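Local atomic coordinates of Cow rumen GH26 endo-mannanase (Metagenome, PDB entry 6UEH), a protein that hydrolyses, as a ruminal family 26 endo-beta-1,4-mannanase, internal beta-1,4-mannosidic linkages of mannans, probably including galactomannan. Residues T134-F138 with F411-L415; M208-Y214 with I241-K245; F247-L252 with K280-Y284. All coordinates share one frame; numbering follows the deposited sequence.

From the N terminus the chain first builds a CBM6-like beta-sandwich, and the residues that leave its last strand, 134-138, meet helix 408-417 of the catalytic barrel in contact 1. That pairing closes a loop of 272 residues, within which both other contacts lie. Contact 2 closes first, joining the loop after strand 202-206 to the residues following strand 234-238; contact 3 then opens and closes, tying 247-252 to the start of helix 280-301. These two are in series, with centres about 12 Å apart, and touch where Tyr284 OH probably hydrogen-bonds to Asn242 O and where Leu213 packs on Tyr250 and Tyr284. Contact 1 lies far off, its centre about 38 Å from that of contact 2.

Contact 1: T134-F138 with F411-L415; sequences TFPDF and FYTLL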
loop_
_atom_site.group_PDB
_atom_site.type_symbol
_atom_site.label_atom_id
_atom_site.label_comp_id
_atom_site.label_asym_id
_atom_site.label_seq_id
_atom_site.Cartn_x
_atom_site.Cartn_y
_atom_site.Cartn_z
ATOM N N THR A 134 7.601 12.152 -15.634
ATOM C CA THR A 134 6.306 12.814 -15.588
ATOM C C THR A 134 5.408 12.000 -14.667
ATOM O O THR A 134 5.360 10.774 -14.761
ATOM C CB THR A 134 5.669 12.947 -16.982
ATOM O OG1 THR A 134 5.406 11.646 -17.517
ATOM C CG2 THR A 134 6.603 13.692 -17.923
ATOM N N PHE A 135 4.707 12.678 -13.771
ATOM C CA PHE A 135 3.963 11.985 -12.728
ATOM C C PHE A 135 2.460 12.041 -12.975
ATOM O O PHE A 135 1.976 12.940 -13.663
ATOM C CB PHE A 135 4.313 12.583 -11.362
ATOM C CG PHE A 135 5.789 12.632 -11.092
ATOM C CD1 PHE A 135 6.462 11.506 -10.651
ATOM C CD2 PHE A 135 6.506 13.799 -11.298
ATOM C CE1 PHE A 135 7.824 11.543 -10.410
ATOM C CE2 PHE A 135 7.867 13.844 -11.061
ATOM C CZ PHE A 135 8.526 12.713 -10.614
ATOM N N PRO A 136 1.719 11.059 -12.432
ATOM C CA PRO A 136 0.258 11.057 -12.525
ATOM C C PRO A 136 -0.353 12.332 -11.957
ATOM O O PRO A 136 0.161 12.875 -10.979
ATOM C CB PRO A 136 -0.144 9.842 -11.684
ATOM C CG PRO A 136 1.031 8.936 -11.755
ATOM C CD PRO A 136 2.230 9.839 -11.780
ATOM N N ASP A 137 -1.425 12.810 -12.576
ATOM C CA ASP A 137 -2.153 13.956 -12.048
ATOM C C ASP A 137 -3.025 13.495 -10.884
ATOM O O ASP A 137 -4.147 13.028 -11.083
ATOM C CB ASP A 137 -3.007 14.612 -13.137
ATOM C CG ASP A 137 -3.488 16.001 -12.748
ATOM O OD1 ASP A 137 -3.570 16.296 -11.536
ATOM O OD2 ASP A 137 -3.786 16.803 -13.659
ATOM N N PHE A 138 -2.497 13.626 -9.670
ATOM C CA PHE A 138 -3.197 13.168 -8.474
ATOM C C PHE A 138 -4.419 14.028 -8.167
ATOM O O PHE A 138 -5.384 13.556 -7.567
ATOM C CB PHE A 138 -2.253 13.162 -7.269
ATOM C CG PHE A 138 -1.058 12.265 -7.438
ATOM C CD1 PHE A 138 -1.212 10.890 -7.508
ATOM C CD2 PHE A 138 0.219 12.795 -7.516
ATOM C CE1 PHE A 138 -0.115 10.062 -7.659
ATOM C CE2 PHE A 138 1.322 11.972 -7.665
ATOM C CZ PHE A 138 1.153 10.604 -7.737
ATOM N N PHE A 411 4.315 1.859 -4.210
ATOM C CA PHE A 411 3.278 2.863 -4.407
ATOM C C PHE A 411 2.750 2.839 -5.841
ATOM O O PHE A 411 1.541 2.799 -6.063
ATOM C CB PHE A 411 3.795 4.260 -4.065
ATOM C CG PHE A 411 2.802 5.350 -4.342
ATOM C CD1 PHE A 411 1.768 5.605 -3.453
ATOM C CD2 PHE A 411 2.889 6.111 -5.499
ATOM C CE1 PHE A 411 0.845 6.601 -3.712
ATOM C CE2 PHE A 411 1.969 7.110 -5.762
ATOM C CZ PHE A 411 0.947 7.355 -4.867
ATOM N N TYR A 412 3.652 2.849 -6.814
ATOM C CA TYR A 412 3.224 2.939 -8.206
ATOM C C TYR A 412 2.710 1.608 -8.754
ATOM O O TYR A 412 1.926 1.590 -9.703
ATOM C CB TYR A 412 4.358 3.491 -9.070
ATOM C CG TYR A 412 4.489 4.985 -8.900
ATOM C CD1 TYR A 412 3.582 5.846 -9.501
ATOM C CD2 TYR A 412 5.487 5.533 -8.106
ATOM C CE1 TYR A 412 3.674 7.213 -9.336
ATOM C CE2 TYR A 412 5.589 6.903 -7.937
ATOM C CZ TYR A 412 4.679 7.738 -8.555
ATOM O OH TYR A 412 4.768 9.101 -8.393
ATOM N N THR A 413 3.129 0.503 -8.149
ATOM C CA THR A 413 2.553 -0.796 -8.486
ATOM C C THR A 413 1.079 -0.823 -8.080
ATOM O O THR A 413 0.211 -1.225 -8.862
ATOM C CB THR A 413 3.306 -1.953 -7.799
ATOM O OG1 THR A 413 4.644 -2.017 -8.304
ATOM C CG2 THR A 413 2.609 -3.284 -8.059
ATOM N N LEU A 414 0.804 -0.380 -6.857
ATOM C CA LEU A 414 -0.563 -0.287 -6.360
ATOM C C LEU A 414 -1.376 0.727 -7.160
ATOM O O LEU A 414 -2.560 0.517 -7.414
ATOM C CB LEU A 414 -0.569 0.084 -4.873
ATOM C CG LEU A 414 -0.004 -0.972 -3.922
ATOM C CD1 LEU A 414 0.039 -0.458 -2.492
ATOM C CD2 LEU A 414 -0.823 -2.246 -4.006
ATOM N N LEU A 415 -0.739 1.825 -7.558
ATOM C CA LEU A 415 -1.419 2.865 -8.326
ATOM C C LEU A 415 -1.896 2.327 -9.664
ATOM O O LEU A 415 -3.032 2.559 -10.074
ATOM C CB LEU A 415 -0.500 4.074 -8.531
ATOM C CG LEU A 415 -1.078 5.289 -9.267
ATOM C CD1 LEU A 415 -0.538 6.574 -8.668
ATOM C CD2 LEU A 415 -0.761 5.230 -10.758
#
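Pro136 and Phe138 meet Phe411, Tyr412 and Leu415 in an apolar, largely aromatic packing at the seam between two domains: residues 134-138 leave strand 123-132 of the N-terminal beta-sandwich, and residues 411-415 belong to helix 408-417 of the catalytic domain. Side chains alone bridge the gap, since even the nearest CA atoms, those of Pro136 and Leu415, are 9.4 Å apart. Some 200 Å² is buried between the segments.

Tyr412 reaches across to three loop residues. With CG anti to its carbonyl carbon (chi1 -77°) the ring extends to the loop, and its edge receives the proline, Tyr412 CE1 standing 3.9 Å from Pro136 CD. Beyond the ring, Tyr412 OH comes to 3.7 Å from Phe135 CD1. The same oxygen lies in the plane of the Phe138 ring at its edge, 4.0 Å from Phe138 CZ. One face of the tyrosine is occupied from its own helix, where Phe411 CD2 sits 3.6 Å above the ring centre.

Phe138 and Phe411 point at each other from the two sides, and Phe138 CE1 touches Phe411 CZ at 4.0 Å, at the edge of the Phe411 ring. Leu415 meets both Phe138 and Pro136 through one methyl: its CD1 is 3.7 Å from Phe138 CE1, near the plane of that ring, and 4.2 Å from Pro136 CG. On the loop side, Pro136 O lies over one face of Phe138, offset toward the rim.

His442 stacks on Phe135, and its backbone O takes a weak hydrogen bond with Tyr412 OH; Tyr165 meets Phe138 edge-to-face. The arrangement is that of an interdomain interface, in which the exit from a CBM6-like beta-sandwich packs on an outer helix of a (beta/alpha)8 barrel.

Contact 2: M208-Y214 with I241-K245; sequences MNYNPLY and INVPK
Between 208-214 and 241-245 the backbones start close and then diverge: the CA atoms of Met208 and Ile241 are 5.0 Å apart, those of Leu213 and Pro244 7.7 Å. Residues 243-244 form a short strand, antiparallel to 261-262, while 208-214 has no regular structure. The segments follow adjacent strands of the (beta/alpha)8 barrel, 202-206 and 234-238, so two neighbouring beta-to-alpha loops meet here. The first is shaped by an Asx turn at Asn211.

Asn211 has its CG lodged between the backbone N and the carbonyl carbon (chi1 69°), which folds the amide back over its own loop. Asn211 OD1 accepts from Leu213 N, closing the Asx turn, and from Tyr214 N at 2.8 Å (N-H...O angle 171°). Asn211 ND2 donates to Met208 O at 2.8 Å, in the carbonyl plane and on a lone pair. Three bonds therefore fix the amide's rotation, and ND2 also sits above one face of the Tyr214 ring. A leucine here would probably leave both turn N-H groups and Met208 O without these mates, setting the loop free to shift.

Across the contact, Asn211 CB touches Ile241 CD1 at 3.7 Å. Ile241 starts off pointing away from the loop, but with CG1 anti to the backbone N (chi1 177°) its CD1 methyl turns back to it. Leu213 lies crosswise to Pro244, with Leu213 CD1 3.7 Å from Pro244 CD and the other methyl against Pro244 CG. Tyr214 likewise runs across Asn242, whose CB lies near the plane of the Tyr214 ring, at its edge.

Polar linkage between the segments runs through one water. It hydrogen-bonds to Met208 O and to Tyr214 OH, and it accepts from the backbone N of Asn242, which stands 2.8 Å away.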
loop_
_atom_site.group_PDB
_atom_site.type_symbol
_atom_site.label_atom_id
_atom_site.label_comp_id
_atom_site.label_asym_id
_atom_site.label_seq_id
_atom_site.Cartn_x
_atom_site.Cartn_y
_atom_site.Cartn_z
ATOM N N MET A 208 -12.609 -4.402 17.589
ATOM C CA MET A 208 -12.543 -5.839 17.843
ATOM C C MET A 208 -13.274 -6.276 19.115
ATOM O O MET A 208 -13.798 -7.389 19.182
ATOM C CB MET A 208 -11.081 -6.291 17.910
ATOM C CG MET A 208 -10.254 -5.562 18.956
ATOM S SD MET A 208 -8.497 -5.956 18.841
ATOM C CE MET A 208 -8.538 -7.719 19.143
ATOM N N ASN A 209 -13.326 -5.407 20.120
ATOM C CA ASN A 209 -13.880 -5.800 21.413
ATOM C C ASN A 209 -15.403 -5.720 21.487
ATOM O O ASN A 209 -16.002 -6.103 22.490
ATOM C CB ASN A 209 -13.255 -4.959 22.527
ATOM C CG ASN A 209 -11.814 -5.340 22.790
ATOM O OD1 ASN A 209 -11.467 -6.522 22.785
ATOM N ND2 ASN A 209 -10.962 -4.341 23.005
ATOM N N TYR A 210 -16.027 -5.231 20.422
ATOM C CA TYR A 210 -17.480 -5.276 20.313
ATOM C C TYR A 210 -17.891 -6.552 19.584
ATOM O O TYR A 210 -18.489 -6.492 18.511
ATOM C CB TYR A 210 -18.016 -4.053 19.570
ATOM C CG TYR A 210 -17.675 -2.713 20.193
ATOM C CD1 TYR A 210 -18.494 -2.141 21.160
ATOM C CD2 TYR A 210 -16.545 -2.009 19.793
ATOM C CE1 TYR A 210 -18.190 -0.907 21.722
ATOM C CE2 TYR A 210 -16.232 -0.778 20.346
ATOM C CZ TYR A 210 -17.056 -0.232 21.309
ATOM O OH TYR A 210 -16.742 0.992 21.855
ATOM N N ASN A 211 -17.564 -7.703 20.168
ATOM C CA ASN A 211 -17.780 -8.995 19.513
ATOM C C ASN A 211 -18.698 -9.915 20.332
ATOM O O ASN A 211 -18.915 -9.677 21.518
ATOM C CB ASN A 211 -16.432 -9.677 19.260
ATOM C CG ASN A 211 -15.755 -10.118 20.540
ATOM O OD1 ASN A 211 -16.076 -11.172 21.092
ATOM N ND2 ASN A 211 -14.807 -9.317 21.016
ATOM N N PRO A 212 -19.249 -10.965 19.697
ATOM C CA PRO A 212 -20.189 -11.847 20.403
ATOM C C PRO A 212 -19.552 -12.897 21.317
ATOM O O PRO A 212 -20.288 -13.667 21.935
ATOM C CB PRO A 212 -20.939 -12.547 19.258
ATOM C CG PRO A 212 -20.655 -11.731 18.035
ATOM C CD PRO A 212 -19.277 -11.203 18.245
ATOM N N LEU A 213 -18.225 -12.927 21.408
ATOM C CA LEU A 213 -17.534 -13.990 22.138
ATOM C C LEU A 213 -17.077 -13.564 23.530
ATOM O O LEU A 213 -17.342 -14.249 24.518
ATOM C CB LEU A 213 -16.331 -14.478 21.330
ATOM C CG LEU A 213 -16.663 -15.077 19.963
ATOM C CD1 LEU A 213 -15.398 -15.441 19.206
ATOM C CD2 LEU A 213 -17.564 -16.295 20.118
ATOM N N TYR A 214 -16.378 -12.437 23.597
ATOM C CA TYR A 214 -15.868 -11.913 24.857
ATOM C C TYR A 214 -16.081 -10.404 24.902
ATOM O O TYR A 214 -15.339 -9.676 25.562
ATOM C CB TYR A 214 -14.384 -12.253 25.022
ATOM C CG TYR A 214 -13.529 -11.855 23.836
ATOM C CD1 TYR A 214 -13.361 -12.713 22.756
ATOM C CD2 TYR A 214 -12.893 -10.621 23.794
ATOM C CE1 TYR A 214 -12.586 -12.355 21.669
ATOM C CE2 TYR A 214 -12.112 -10.252 22.708
ATOM C CZ TYR A 214 -11.962 -11.123 21.650
ATOM O OH TYR A 214 -11.189 -10.764 20.566
ATOM N N ILE A 241 -11.799 -8.775 14.177
ATOM C CA ILE A 241 -12.854 -9.650 14.673
ATOM C C ILE A 241 -12.376 -11.103 14.752
ATOM O O ILE A 241 -11.948 -11.693 13.756
ATOM C CB ILE A 241 -14.133 -9.547 13.796
ATOM C CG1 ILE A 241 -15.204 -10.529 14.282
ATOM C CG2 ILE A 241 -13.817 -9.748 12.314
ATOM C CD1 ILE A 241 -15.714 -10.235 15.682
ATOM N N ASN A 242 -12.434 -11.664 15.956
ATOM C CA ASN A 242 -11.997 -13.035 16.196
ATOM C C ASN A 242 -13.087 -14.067 15.921
ATOM O O ASN A 242 -14.274 -13.748 15.902
ATOM C CB ASN A 242 -11.513 -13.201 17.642
ATOM C CG ASN A 242 -10.158 -12.563 17.890
ATOM O OD1 ASN A 242 -9.853 -11.487 17.374
ATOM N ND2 ASN A 242 -9.333 -13.235 18.685
ATOM N N VAL A 243 -12.665 -15.309 15.711
ATOM C CA VAL A 243 -13.582 -16.442 15.665
ATOM C C VAL A 243 -13.146 -17.435 16.737
ATOM O O VAL A 243 -11.995 -17.403 17.174
ATOM C CB VAL A 243 -13.595 -17.125 14.278
ATOM C CG1 VAL A 243 -14.059 -16.150 13.202
ATOM C CG2 VAL A 243 -12.219 -17.694 13.946
ATOM N N PRO A 244 -14.063 -18.310 17.186
ATOM C CA PRO A 244 -13.632 -19.349 18.127
ATOM C C PRO A 244 -12.621 -20.293 17.486
ATOM O O PRO A 244 -12.803 -20.673 16.330
ATOM C CB PRO A 244 -14.933 -20.088 18.463
ATOM C CG PRO A 244 -16.020 -19.115 18.145
ATOM C CD PRO A 244 -15.520 -18.328 16.972
ATOM N N LYS A 245 -11.567 -20.648 18.215
ATOM C CA LYS A 245 -10.590 -21.609 17.715
ATOM C C LYS A 245 -11.261 -22.956 17.482
ATOM O O LYS A 245 -11.148 -23.542 16.406
ATOM C CB LYS A 245 -9.424 -21.768 18.692
ATOM C CG LYS A 245 -8.557 -20.535 18.863
ATOM C CD LYS A 245 -7.425 -20.819 19.841
ATOM C CE LYS A 245 -6.523 -19.612 20.030
ATOM N NZ LYS A 245 -5.431 -19.898 21.002
HETATM O O HOH W 1 -12.919 -10.077 18.259
#

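Contact 3: F247-L252 with K280-Y284; sequences FDSYEL and KENDY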
loop_
_atom_site.group_PDB
_atom_site.type_symbol
_atom_site.label_atom_id
_atom_site.label_comp_id
_atom_site.label_asym_id
_atom_site.label_seq_id
_atom_site.Cartn_x
_atom_site.Cartn_y
_atom_site.Cartn_z
ATOM N N PHE A 247 -14.418 -24.243 16.742
ATOM C CA PHE A 247 -15.723 -23.815 16.257
ATOM C C PHE A 247 -16.719 -24.970 16.187
ATOM O O PHE A 247 -17.926 -24.747 16.106
ATOM C CB PHE A 247 -15.587 -23.156 14.885
ATOM C CG PHE A 247 -16.776 -22.326 14.492
ATOM C CD1 PHE A 247 -17.084 -21.166 15.184
ATOM C CD2 PHE A 247 -17.580 -22.700 13.427
ATOM C CE1 PHE A 247 -18.175 -20.396 14.825
ATOM C CE2 PHE A 247 -18.672 -21.932 13.061
ATOM C CZ PHE A 247 -18.970 -20.779 13.762
ATOM N N ASP A 248 -16.213 -26.200 16.224
ATOM C CA ASP A 248 -17.074 -27.378 16.170
ATOM C C ASP A 248 -17.967 -27.479 17.403
ATOM O O ASP A 248 -19.147 -27.813 17.297
ATOM C CB ASP A 248 -16.240 -28.655 16.031
ATOM C CG ASP A 248 -15.575 -28.776 14.674
ATOM O OD1 ASP A 248 -16.075 -28.162 13.706
ATOM O OD2 ASP A 248 -14.556 -29.490 14.571
ATOM N N SER A 249 -17.401 -27.189 18.572
ATOM C CA SER A 249 -18.144 -27.305 19.822
ATOM C C SER A 249 -18.862 -26.005 20.169
ATOM O O SER A 249 -19.695 -25.970 21.074
ATOM C CB SER A 249 -17.213 -27.704 20.968
ATOM O OG SER A 249 -16.327 -26.649 21.293
ATOM N N TYR A 250 -18.535 -24.938 19.447
ATOM C CA TYR A 250 -19.160 -23.644 19.686
ATOM C C TYR A 250 -20.636 -23.648 19.302
ATOM O O TYR A 250 -21.029 -24.237 18.297
ATOM C CB TYR A 250 -18.427 -22.543 18.913
ATOM C CG TYR A 250 -19.133 -21.205 18.942
ATOM C CD1 TYR A 250 -19.031 -20.368 20.047
ATOM C CD2 TYR A 250 -19.903 -20.778 17.865
ATOM C CE1 TYR A 250 -19.677 -19.143 20.080
ATOM C CE2 TYR A 250 -20.553 -19.557 17.889
ATOM C CZ TYR A 250 -20.435 -18.743 18.999
ATOM O OH TYR A 250 -21.082 -17.526 19.026
ATOM N N GLU A 251 -21.449 -22.993 20.125
ATOM C CA GLU A 251 -22.842 -22.724 19.790
ATOM C C GLU A 251 -23.109 -21.234 19.975
ATOM O O GLU A 251 -22.448 -20.578 20.779
ATOM C CB GLU A 251 -23.790 -23.563 20.652
ATOM C CG GLU A 251 -23.362 -25.012 20.793
ATOM C CD GLU A 251 -24.388 -25.863 21.508
ATOM O OE1 GLU A 251 -25.218 -25.299 22.255
ATOM O OE2 GLU A 251 -24.356 -27.100 21.331
ATOM N N LEU A 252 -24.060 -20.699 19.217
ATOM C CA LEU A 252 -24.369 -19.275 19.278
ATOM C C LEU A 252 -24.762 -18.855 20.692
ATOM O O LEU A 252 -25.595 -19.495 21.328
ATOM C CB LEU A 252 -25.489 -18.927 18.299
ATOM C CG LEU A 252 -25.211 -19.166 16.815
ATOM C CD1 LEU A 252 -26.443 -18.814 15.999
ATOM C CD2 LEU A 252 -24.005 -18.360 16.355
ATOM N N LYS A 280 -23.479 -22.188 10.679
ATOM C CA LYS A 280 -23.119 -21.554 11.942
ATOM C C LYS A 280 -22.077 -20.461 11.715
ATOM O O LYS A 280 -22.056 -19.457 12.429
ATOM C CB LYS A 280 -22.598 -22.594 12.939
ATOM C CG LYS A 280 -22.348 -22.044 14.338
ATOM C CD LYS A 280 -22.093 -23.164 15.333
ATOM C CE LYS A 280 -20.878 -23.989 14.947
ATOM N NZ LYS A 280 -20.705 -25.163 15.848
ATOM N N GLU A 281 -21.218 -20.661 10.717
ATOM C CA GLU A 281 -20.248 -19.645 10.325
ATOM C C GLU A 281 -20.959 -18.354 9.942
ATOM O O GLU A 281 -20.568 -17.265 10.363
ATOM C CB GLU A 281 -19.384 -20.131 9.158
ATOM C CG GLU A 281 -18.223 -21.040 9.551
ATOM C CD GLU A 281 -18.620 -22.496 9.676
ATOM O OE1 GLU A 281 -19.832 -22.799 9.607
ATOM O OE2 GLU A 281 -17.715 -23.342 9.840
ATOM N N ASN A 282 -22.013 -18.487 9.142
ATOM C CA ASN A 282 -22.780 -17.334 8.689
ATOM C C ASN A 282 -23.535 -16.665 9.832
ATOM O O ASN A 282 -23.615 -15.438 9.898
ATOM C CB ASN A 282 -23.756 -17.750 7.589
ATOM C CG ASN A 282 -24.574 -16.588 7.065
ATOM O OD1 ASN A 282 -25.786 -16.525 7.270
ATOM N ND2 ASN A 282 -23.912 -15.656 6.386
ATOM N N ASP A 283 -24.087 -17.478 10.730
ATOM C CA ASP A 283 -24.811 -16.958 11.883
ATOM C C ASP A 283 -23.886 -16.167 12.806
ATOM O O ASP A 283 -24.258 -15.098 13.294
ATOM C CB ASP A 283 -25.483 -18.092 12.659
ATOM C CG ASP A 283 -26.719 -18.633 11.960
ATOM O OD1 ASP A 283 -27.261 -17.941 11.070
ATOM O OD2 ASP A 283 -27.155 -19.747 12.313
ATOM N N TYR A 284 -22.684 -16.689 13.045
ATOM C CA TYR A 284 -21.718 -15.968 13.872
ATOM C C TYR A 284 -21.278 -14.678 13.196
ATOM O O TYR A 284 -21.258 -13.617 13.821
ATOM C CB TYR A 284 -20.481 -16.815 14.186
ATOM C CG TYR A 284 -19.438 -15.996 14.911
ATOM C CD1 TYR A 284 -19.601 -15.671 16.252
ATOM C CD2 TYR A 284 -18.317 -15.508 14.249
ATOM C CE1 TYR A 284 -18.670 -14.903 16.920
ATOM C CE2 TYR A 284 -17.377 -14.736 14.910
ATOM C CZ TYR A 284 -17.559 -14.437 16.245
ATOM O OH TYR A 284 -16.631 -13.668 16.910
HETATM O O HOH W 2 -19.079 -26.525 13.087
#
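The Phe247 ring receives Lys280 over one face and the start of the helix at its edge. Lys280 CE makes a CH-pi contact 4.0 Å from the ring centroid, and Lys280 NZ lies 4.9 Å from that centroid, 20° off the normal, as a cation-pi pair. At the edge, Lys280 C and Glu281 N are in plane, and Tyr284 CB comes within 4.3 Å of Phe247 CZ. The Glu281 carboxylate approaches the ring at a slant, its CD 3.4 Å from Phe247 CE2, while Glu281 OE2 is hydrogen-bonded to Lys270 N. Phe269 meets Phe247 edge-to-face.

Tyr250 and Tyr284 form a second aromatic pair and meet obliquely, the centroids 6.0 Å apart and the planes at 87°. It is the Tyr250 hydroxyl that touches the Tyr284 ring, near CD1, and Tyr284 OH itself is hydrogen-bonded to Asn242 O.

In the barrel, helix 280-301 follows the long connection after strand 234-238, and residues 247-252 are part of that connection; the contact thus folds a beta-to-alpha loop back on the first turn of its own helix. Lys280 makes the polar closure. Its chain, bent at chi3 (60°), passes along the Phe247 face and delivers the ammonium to two backbone carbonyls. Lys280 NZ donates to Phe247 O at 2.8 Å, almost in line with the carbonyl bond, and to Tyr250 O at 2.6 Å, in the carbonyl plane. A water bridges Lys280 NZ weakly to Asp248 OD1.

At the other end of 247-252, Leu252 is set square to the Asp283 side chain. Leu252 CD1 rests 3.5 Å from Asp283 CB, and the other methyl of Leu252 lies against the backbone N of Tyr284.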